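Side-chain contacts in glycoside hydrolase (Streptococcus pneumoniae serotype 4, PDB 6ORH), which probably removes alpha-L-fucose from host-derived carbohydrate antigens as an alpha-L-fucosidase of glycoside hydrolase family 29: residues L200-E205 and I209-N214; E167-G172 and E255-I260. The protein carries 2 engineered substitutions. All coordinates share one frame; numbering follows the deposited sequence.

Interaction 1: L200-E205 and I209-N214. With GAL (beta-D-galactopyranose), chain C.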
loop_
_atom_site.group_PDB
_atom_site.type_symbol
_atom_site.label_atom_id
_atom_site.label_comp_id
_atom_site.label_asym_id
_atom_site.label_seq_id
_atom_site.Cartn_x
_atom_site.Cartn_y
_atom_site.Cartn_z
ATOM N N LEU A 200 25.924 2.604 -13.345
ATOM C CA LEU A 200 24.562 3.098 -13.227
ATOM C C LEU A 200 24.552 4.595 -12.915
ATOM O O LEU A 200 25.436 5.086 -12.228
ATOM C CB LEU A 200 23.881 2.336 -12.084
ATOM C CG LEU A 200 23.791 0.828 -12.297
ATOM C CD1 LEU A 200 23.329 0.155 -10.996
ATOM C CD2 LEU A 200 22.809 0.531 -13.414
ATOM N N ILE A 201 23.517 5.314 -13.384
ATOM C CA ILE A 201 23.411 6.739 -13.065
ATOM C C ILE A 201 22.007 7.039 -12.540
ATOM O O ILE A 201 20.999 6.715 -13.193
ATOM C CB ILE A 201 23.718 7.594 -14.318
ATOM C CG1 ILE A 201 25.117 7.320 -14.878
ATOM C CG2 ILE A 201 23.492 9.072 -13.996
ATOM C CD1 ILE A 201 25.368 7.909 -16.268
ATOM N N PHE A 202 21.950 7.633 -11.340
ATOM C CA PHE A 202 20.715 8.198 -10.795
ATOM C C PHE A 202 20.655 9.665 -11.215
ATOM O O PHE A 202 21.598 10.407 -10.970
ATOM C CB PHE A 202 20.777 8.120 -9.260
ATOM C CG PHE A 202 19.574 8.711 -8.568
ATOM C CD1 PHE A 202 19.450 10.088 -8.442
ATOM C CD2 PHE A 202 18.591 7.900 -8.028
ATOM C CE1 PHE A 202 18.356 10.637 -7.788
ATOM C CE2 PHE A 202 17.487 8.442 -7.376
ATOM C CZ PHE A 202 17.360 9.815 -7.276
ATOM N N SER A 203 19.569 10.041 -11.894
ATOM C CA SER A 203 19.363 11.434 -12.306
ATOM C C SER A 203 17.872 11.660 -12.519
ATOM O O SER A 203 17.074 10.732 -12.455
ATOM C CB SER A 203 20.123 11.789 -13.565
ATOM O OG SER A 203 19.450 11.239 -14.706
ATOM N N THR A 204 17.513 12.916 -12.819
ATOM C CA THR A 204 16.160 13.282 -13.211
ATOM C C THR A 204 15.850 12.902 -14.656
ATOM O O THR A 204 14.688 12.981 -15.049
ATOM C CB THR A 204 15.939 14.789 -12.998
ATOM O OG1 THR A 204 16.937 15.557 -13.685
ATOM C CG2 THR A 204 15.884 15.144 -11.527
ATOM N N GLU A 205 16.871 12.482 -15.426
ATOM C CA GLU A 205 16.729 12.254 -16.862
ATOM C C GLU A 205 16.631 10.745 -17.124
ATOM O O GLU A 205 16.514 9.944 -16.191
ATOM C CB GLU A 205 17.940 12.850 -17.592
ATOM C CG GLU A 205 18.267 14.268 -17.100
ATOM C CD GLU A 205 17.116 15.239 -17.348
ATOM O OE1 GLU A 205 16.837 15.495 -18.543
ATOM O OE2 GLU A 205 16.460 15.731 -16.368
ATOM N N ILE A 209 18.886 4.545 -13.466
ATOM C CA ILE A 209 18.213 4.621 -12.172
ATOM C C ILE A 209 17.361 5.891 -12.112
ATOM O O ILE A 209 17.840 6.946 -12.494
ATOM C CB ILE A 209 19.223 4.583 -11.013
ATOM C CG1 ILE A 209 20.177 3.382 -11.142
ATOM C CG2 ILE A 209 18.478 4.567 -9.660
ATOM C CD1 ILE A 209 21.166 3.239 -9.998
ATOM N N ARG A 210 16.118 5.785 -11.609
ATOM C CA ARG A 210 15.282 6.948 -11.332
ATOM C C ARG A 210 14.984 6.998 -9.832
ATOM O O ARG A 210 15.137 6.008 -9.107
ATOM C CB ARG A 210 13.943 6.845 -12.097
ATOM C CG ARG A 210 12.994 5.757 -11.572
ATOM C CD ARG A 210 11.685 5.839 -12.357
ATOM N NE ARG A 210 10.700 4.912 -11.776
ATOM C CZ ARG A 210 10.659 3.615 -12.049
ATOM N NH1 ARG A 210 11.537 3.087 -12.898
ATOM N NH2 ARG A 210 9.737 2.858 -11.437
ATOM N N TRP A 211 14.518 8.166 -9.385
ATOM C CA TRP A 211 13.991 8.271 -8.044
ATOM C C TRP A 211 12.636 7.570 -7.953
ATOM O O TRP A 211 11.874 7.630 -8.911
ATOM C CB TRP A 211 13.871 9.764 -7.749
ATOM C CG TRP A 211 13.523 9.986 -6.313
ATOM C CD1 TRP A 211 13.936 9.277 -5.222
ATOM C CD2 TRP A 211 12.652 11.015 -5.832
ATOM N NE1 TRP A 211 13.377 9.794 -4.082
ATOM C CE2 TRP A 211 12.589 10.862 -4.426
ATOM C CE3 TRP A 211 11.939 12.048 -6.444
ATOM C CZ2 TRP A 211 11.845 11.728 -3.616
ATOM C CZ3 TRP A 211 11.205 12.909 -5.641
ATOM C CH2 TRP A 211 11.147 12.732 -4.258
ATOM N N ILE A 212 12.352 6.903 -6.816
ATOM C CA ILE A 212 11.058 6.251 -6.611
ATOM C C ILE A 212 9.953 7.272 -6.312
ATOM O O ILE A 212 8.768 6.917 -6.336
ATOM C CB ILE A 212 11.131 5.171 -5.514
ATOM C CG1 ILE A 212 9.937 4.206 -5.546
ATOM C CG2 ILE A 212 11.260 5.811 -4.131
ATOM C CD1 ILE A 212 9.902 3.298 -6.792
ATOM N N GLY A 213 10.312 8.530 -6.024
ATOM C CA GLY A 213 9.343 9.615 -5.878
ATOM C C GLY A 213 9.014 9.948 -4.423
ATOM O O GLY A 213 8.185 10.834 -4.152
ATOM N N ASN A 214 9.695 9.271 -3.489
ATOM C CA ASN A 214 9.561 9.620 -2.079
ATOM C C ASN A 214 10.857 9.249 -1.359
ATOM O O ASN A 214 11.678 8.536 -1.910
ATOM C CB ASN A 214 8.354 8.945 -1.411
ATOM C CG ASN A 214 8.490 7.441 -1.358
ATOM O OD1 ASN A 214 9.203 6.898 -0.511
ATOM N ND2 ASN A 214 7.815 6.742 -2.267
HETATM C C1 GAL C . 14.495 15.058 -4.288
HETATM C C2 GAL C . 14.688 15.512 -5.752
HETATM C C3 GAL C . 14.886 14.306 -6.682
HETATM C C4 GAL C . 15.864 13.278 -6.102
HETATM C C5 GAL C . 15.414 12.954 -4.671
HETATM C C6 GAL C . 16.282 11.934 -3.974
HETATM O O2 GAL C . 13.517 16.225 -6.181
HETATM O O3 GAL C . 15.307 14.758 -8.000
HETATM O O4 GAL C . 17.225 13.795 -6.076
HETATM O O5 GAL C . 15.543 14.173 -3.897
HETATM O O6 GAL C . 15.639 11.538 -2.732
HETATM O O HOH W 1 14.623 10.513 -11.248
HETATM O O HOH W 2 15.998 8.273 -14.185
#
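The carbonyl oxygen of I201 is gripped twice: I209 N donates to I201 O at 3.0 Å, and the hydroxyl of T207, in the turn between the segments, binds it as well. This single bridge, with F202 opposite I209, joins strands 200-202 and 209-211, which run nearly parallel at 19°. Near the start of strand 200-202, L200 CB meets I209 CD1 at 3.5 Å, the side chains crossing at about a right angle. On the other side of its branch, I209 CG2 meets the edge of the F202 ring at F202 CD2 (3.7 Å). With CG anti to the backbone N (chi1 178°), the phenyl is carried across to I209 and W211, F202 CZ reaching W211 CB at 3.5 Å; the two rings are set obliquely. Further out, water 1 bridges the two backbones, donating to S203 O (2.7 Å) and accepting from W211 N (3.0 Å). The indole of W211 has the backbone nitrogens of G213 and N214 against one face and galactose on the other, where GAL C5 is 3.5 Å from W211 CE2; W211 NE1 has a weak hydrogen bond to D257. F202 CE1 reaches the galactose O4 at 3.8 Å. The CH-pi contact of C5 over the indole face is consistent with W211 serving as an apolar platform for galactose, while polar residues such as D257 and Q215 bind its hydroxyls.

Interaction 2: E167-G172 and E255-I260. Engineered in segment 167-172: N171 (natural residue Asp). With GAL (beta-D-galactopyranose), chain C; FUC (alpha-L-fucopyranose), chain B; FUC (alpha-L-fucopyranose), chain D.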
loop_
_atom_site.group_PDB
_atom_site.type_symbol
_atom_site.label_atom_id
_atom_site.label_comp_id
_atom_site.label_asym_id
_atom_site.label_seq_id
_atom_site.Cartn_x
_atom_site.Cartn_y
_atom_site.Cartn_z
ATOM N N GLU A 167 27.876 3.361 -9.337
ATOM C CA GLU A 167 26.739 4.271 -9.452
ATOM C C GLU A 167 27.212 5.712 -9.288
ATOM O O GLU A 167 28.073 5.974 -8.457
ATOM C CB GLU A 167 25.715 3.940 -8.363
ATOM C CG GLU A 167 24.391 4.723 -8.461
ATOM C CD GLU A 167 23.261 4.081 -7.666
ATOM O OE1 GLU A 167 23.344 2.865 -7.359
ATOM O OE2 GLU A 167 22.269 4.776 -7.353
ATOM N N VAL A 168 26.655 6.613 -10.113
ATOM C CA VAL A 168 26.884 8.049 -9.954
ATOM C C VAL A 168 25.530 8.672 -9.617
ATOM O O VAL A 168 24.560 8.354 -10.296
ATOM C CB VAL A 168 27.478 8.653 -11.245
ATOM C CG1 VAL A 168 27.522 10.181 -11.161
ATOM C CG2 VAL A 168 28.883 8.095 -11.520
ATOM N N TRP A 169 25.488 9.550 -8.596
ATOM C CA TRP A 169 24.229 10.136 -8.145
ATOM C C TRP A 169 24.201 11.623 -8.489
ATOM O O TRP A 169 25.068 12.394 -8.034
ATOM C CB TRP A 169 24.112 9.946 -6.614
ATOM C CG TRP A 169 22.890 9.185 -6.188
ATOM C CD1 TRP A 169 22.697 7.835 -6.266
ATOM C CD2 TRP A 169 21.708 9.721 -5.566
ATOM N NE1 TRP A 169 21.471 7.485 -5.768
ATOM C CE2 TRP A 169 20.863 8.617 -5.285
ATOM C CE3 TRP A 169 21.282 11.018 -5.206
ATOM C CZ2 TRP A 169 19.618 8.758 -4.679
ATOM C CZ3 TRP A 169 20.060 11.138 -4.561
ATOM C CH2 TRP A 169 19.228 10.031 -4.349
ATOM N N MET A 170 23.175 12.019 -9.273
ATOM C CA MET A 170 22.944 13.419 -9.633
ATOM C C MET A 170 21.604 13.865 -9.048
ATOM O O MET A 170 20.541 13.734 -9.666
ATOM C CB MET A 170 22.901 13.533 -11.164
ATOM C CG MET A 170 24.214 13.090 -11.775
ATOM S SD MET A 170 24.110 13.177 -13.558
ATOM C CE MET A 170 25.756 12.638 -14.029
ATOM N N ASN A 171 21.654 14.369 -7.818
ATOM C CA ASN A 171 20.452 14.779 -7.108
ATOM C C ASN A 171 19.711 15.844 -7.909
ATOM O O ASN A 171 20.351 16.736 -8.445
ATOM C CB ASN A 171 20.868 15.332 -5.734
ATOM C CG ASN A 171 19.722 15.289 -4.761
ATOM O OD1 ASN A 171 18.723 15.984 -4.931
ATOM N ND2 ASN A 171 19.858 14.509 -3.716
ATOM N N GLY A 172 18.360 15.760 -7.964
ATOM C CA GLY A 172 17.613 16.757 -8.729
ATOM C C GLY A 172 17.196 17.991 -7.907
ATOM O O GLY A 172 16.628 18.920 -8.487
ATOM N N GLU A 255 14.924 3.454 -7.571
ATOM C CA GLU A 255 15.712 3.230 -6.355
ATOM C C GLU A 255 14.996 3.854 -5.154
ATOM O O GLU A 255 14.598 5.013 -5.197
ATOM C CB GLU A 255 17.064 3.915 -6.573
ATOM C CG GLU A 255 18.097 3.587 -5.516
ATOM C CD GLU A 255 19.402 4.282 -5.859
ATOM O OE1 GLU A 255 19.404 5.518 -5.805
ATOM O OE2 GLU A 255 20.397 3.589 -6.163
ATOM N N ALA A 256 14.872 3.092 -4.048
ATOM C CA ALA A 256 14.143 3.576 -2.873
ATOM C C ALA A 256 15.134 4.051 -1.818
ATOM O O ALA A 256 15.629 3.223 -1.058
ATOM C CB ALA A 256 13.294 2.449 -2.324
ATOM N N ASP A 257 15.392 5.365 -1.786
ATOM C CA ASP A 257 16.339 5.926 -0.832
ATOM C C ASP A 257 15.604 6.418 0.401
ATOM O O ASP A 257 14.541 7.021 0.307
ATOM C CB ASP A 257 17.134 7.074 -1.476
ATOM C CG ASP A 257 16.288 8.251 -1.967
ATOM O OD1 ASP A 257 15.184 8.017 -2.551
ATOM O OD2 ASP A 257 16.709 9.400 -1.773
ATOM N N VAL A 258 16.225 6.224 1.570
ATOM C CA VAL A 258 15.567 6.631 2.801
ATOM C C VAL A 258 16.656 6.694 3.853
ATOM O O VAL A 258 17.570 5.864 3.827
ATOM C CB VAL A 258 14.442 5.644 3.185
ATOM C CG1 VAL A 258 14.934 4.194 3.247
ATOM C CG2 VAL A 258 13.788 6.029 4.518
ATOM N N SER A 259 16.509 7.647 4.768
ATOM C CA SER A 259 17.488 7.755 5.847
ATOM C C SER A 259 17.069 6.878 7.021
ATOM O O SER A 259 15.873 6.710 7.292
ATOM C CB SER A 259 17.634 9.189 6.261
ATOM O OG SER A 259 18.682 9.317 7.248
ATOM N N ILE A 260 18.070 6.344 7.741
ATOM C CA ILE A 260 17.784 5.633 8.984
ATOM C C ILE A 260 17.263 6.610 10.045
ATOM O O ILE A 260 16.641 6.171 11.020
ATOM C CB ILE A 260 18.993 4.809 9.480
ATOM C CG1 ILE A 260 18.539 3.707 10.434
ATOM C CG2 ILE A 260 20.048 5.708 10.136
ATOM C CD1 ILE A 260 19.674 2.804 10.885
HETATM C C1 GAL C . 14.495 15.058 -4.288
HETATM C C2 GAL C . 14.688 15.512 -5.752
HETATM C C3 GAL C . 14.886 14.306 -6.682
HETATM C C4 GAL C . 15.864 13.278 -6.102
HETATM C C5 GAL C . 15.414 12.954 -4.671
HETATM C C6 GAL C . 16.282 11.934 -3.974
HETATM O O2 GAL C . 13.517 16.225 -6.181
HETATM O O3 GAL C . 15.307 14.758 -8.000
HETATM O O4 GAL C . 17.225 13.795 -6.076
HETATM O O5 GAL C . 15.543 14.173 -3.897
HETATM O O6 GAL C . 15.639 11.538 -2.732
HETATM C C1 FUC B . 17.408 15.675 -1.637
HETATM C C2 FUC B . 18.516 16.511 -1.020
HETATM C C3 FUC B . 18.775 15.970 0.382
HETATM C C4 FUC B . 19.310 14.536 0.295
HETATM C C5 FUC B . 18.263 13.686 -0.466
HETATM C C6 FUC B . 18.770 12.288 -0.770
HETATM O O2 FUC B . 18.037 17.866 -0.951
HETATM O O3 FUC B . 19.728 16.821 1.042
HETATM O O4 FUC B . 20.602 14.558 -0.375
HETATM O O5 FUC B . 17.858 14.314 -1.748
HETATM C C1 FUC D . 13.799 17.361 -7.003
HETATM C C2 FUC D . 12.574 17.544 -7.920
HETATM C C3 FUC D . 11.386 18.038 -7.065
HETATM C C4 FUC D . 11.722 19.326 -6.345
HETATM C C5 FUC D . 12.936 19.051 -5.469
HETATM C C6 FUC D . 13.439 20.271 -4.708
HETATM O O2 FUC D . 12.296 16.308 -8.529
HETATM O O3 FUC D . 10.193 18.252 -7.840
HETATM O O4 FUC D . 12.038 20.378 -7.276
HETATM O O5 FUC D . 13.971 18.586 -6.327
#
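Strands 167-169 and 255-259 do not pair: their axes stay 12.8 Å apart at 59°, and even the nearest alpha carbons, W169 CA and E255 CA, are 11.1 Å from each other, so long side chains bridge the gap. E167 and E255, both extended, arrive from opposite directions with nearly coplanar carboxylates, and E167 OE2 lies 2.5 Å from E255 OE2. So close an approach suggests that one of the two acids is protonated; K70 makes a salt bridge to E167 OE1 and Y18 a hydrogen bond to E255 OE2. The other oxygen of E255 takes the indole N-H: W169 NE1 to E255 OE1 is 2.9 Å, in the ring plane and on the syn lone pair, which, together with the stack on F202, would hold the indole's rotation. The far edge of that ring then faces the sugars, W169 CH2 lying 3.5 Å from GAL C6. D257 accepts a bond from galactose, GAL O6 to D257 OD2 at 2.6 Å. Beyond W169, the engineered N171 (natural Asp) donates from ND2 to O5 of the chain B fucose at 2.8 Å, nearly straight at 177°, while G172 N donates to GAL O4 at 3.0 Å. Strand side chains point into the interior and sugar-binding residues gather toward the C-terminal ends of the strands, as in the (beta/alpha)8 barrel of family 29, whose active site lies at that end.

The two contacts interlock, their centres about 7 Å apart. Along the chain, 167-172 comes first, then both segments of interaction 1, then 255-260. Strand 167-169 pairs in parallel with 200-202, and 209-211 with 250-259, so interaction 1 couples adjacent strands of the barrel wall while interaction 2 reaches across the barrel interior between the strands that flank them. Backbone bonds from V168 N to L200 O and from M170 N to F202 O, probable by their geometry, tie the contacts together, and I209 CD1 packs against the carboxylate carbon of E167. Both reach the same galactose, and together they supply part of the glycan pocket.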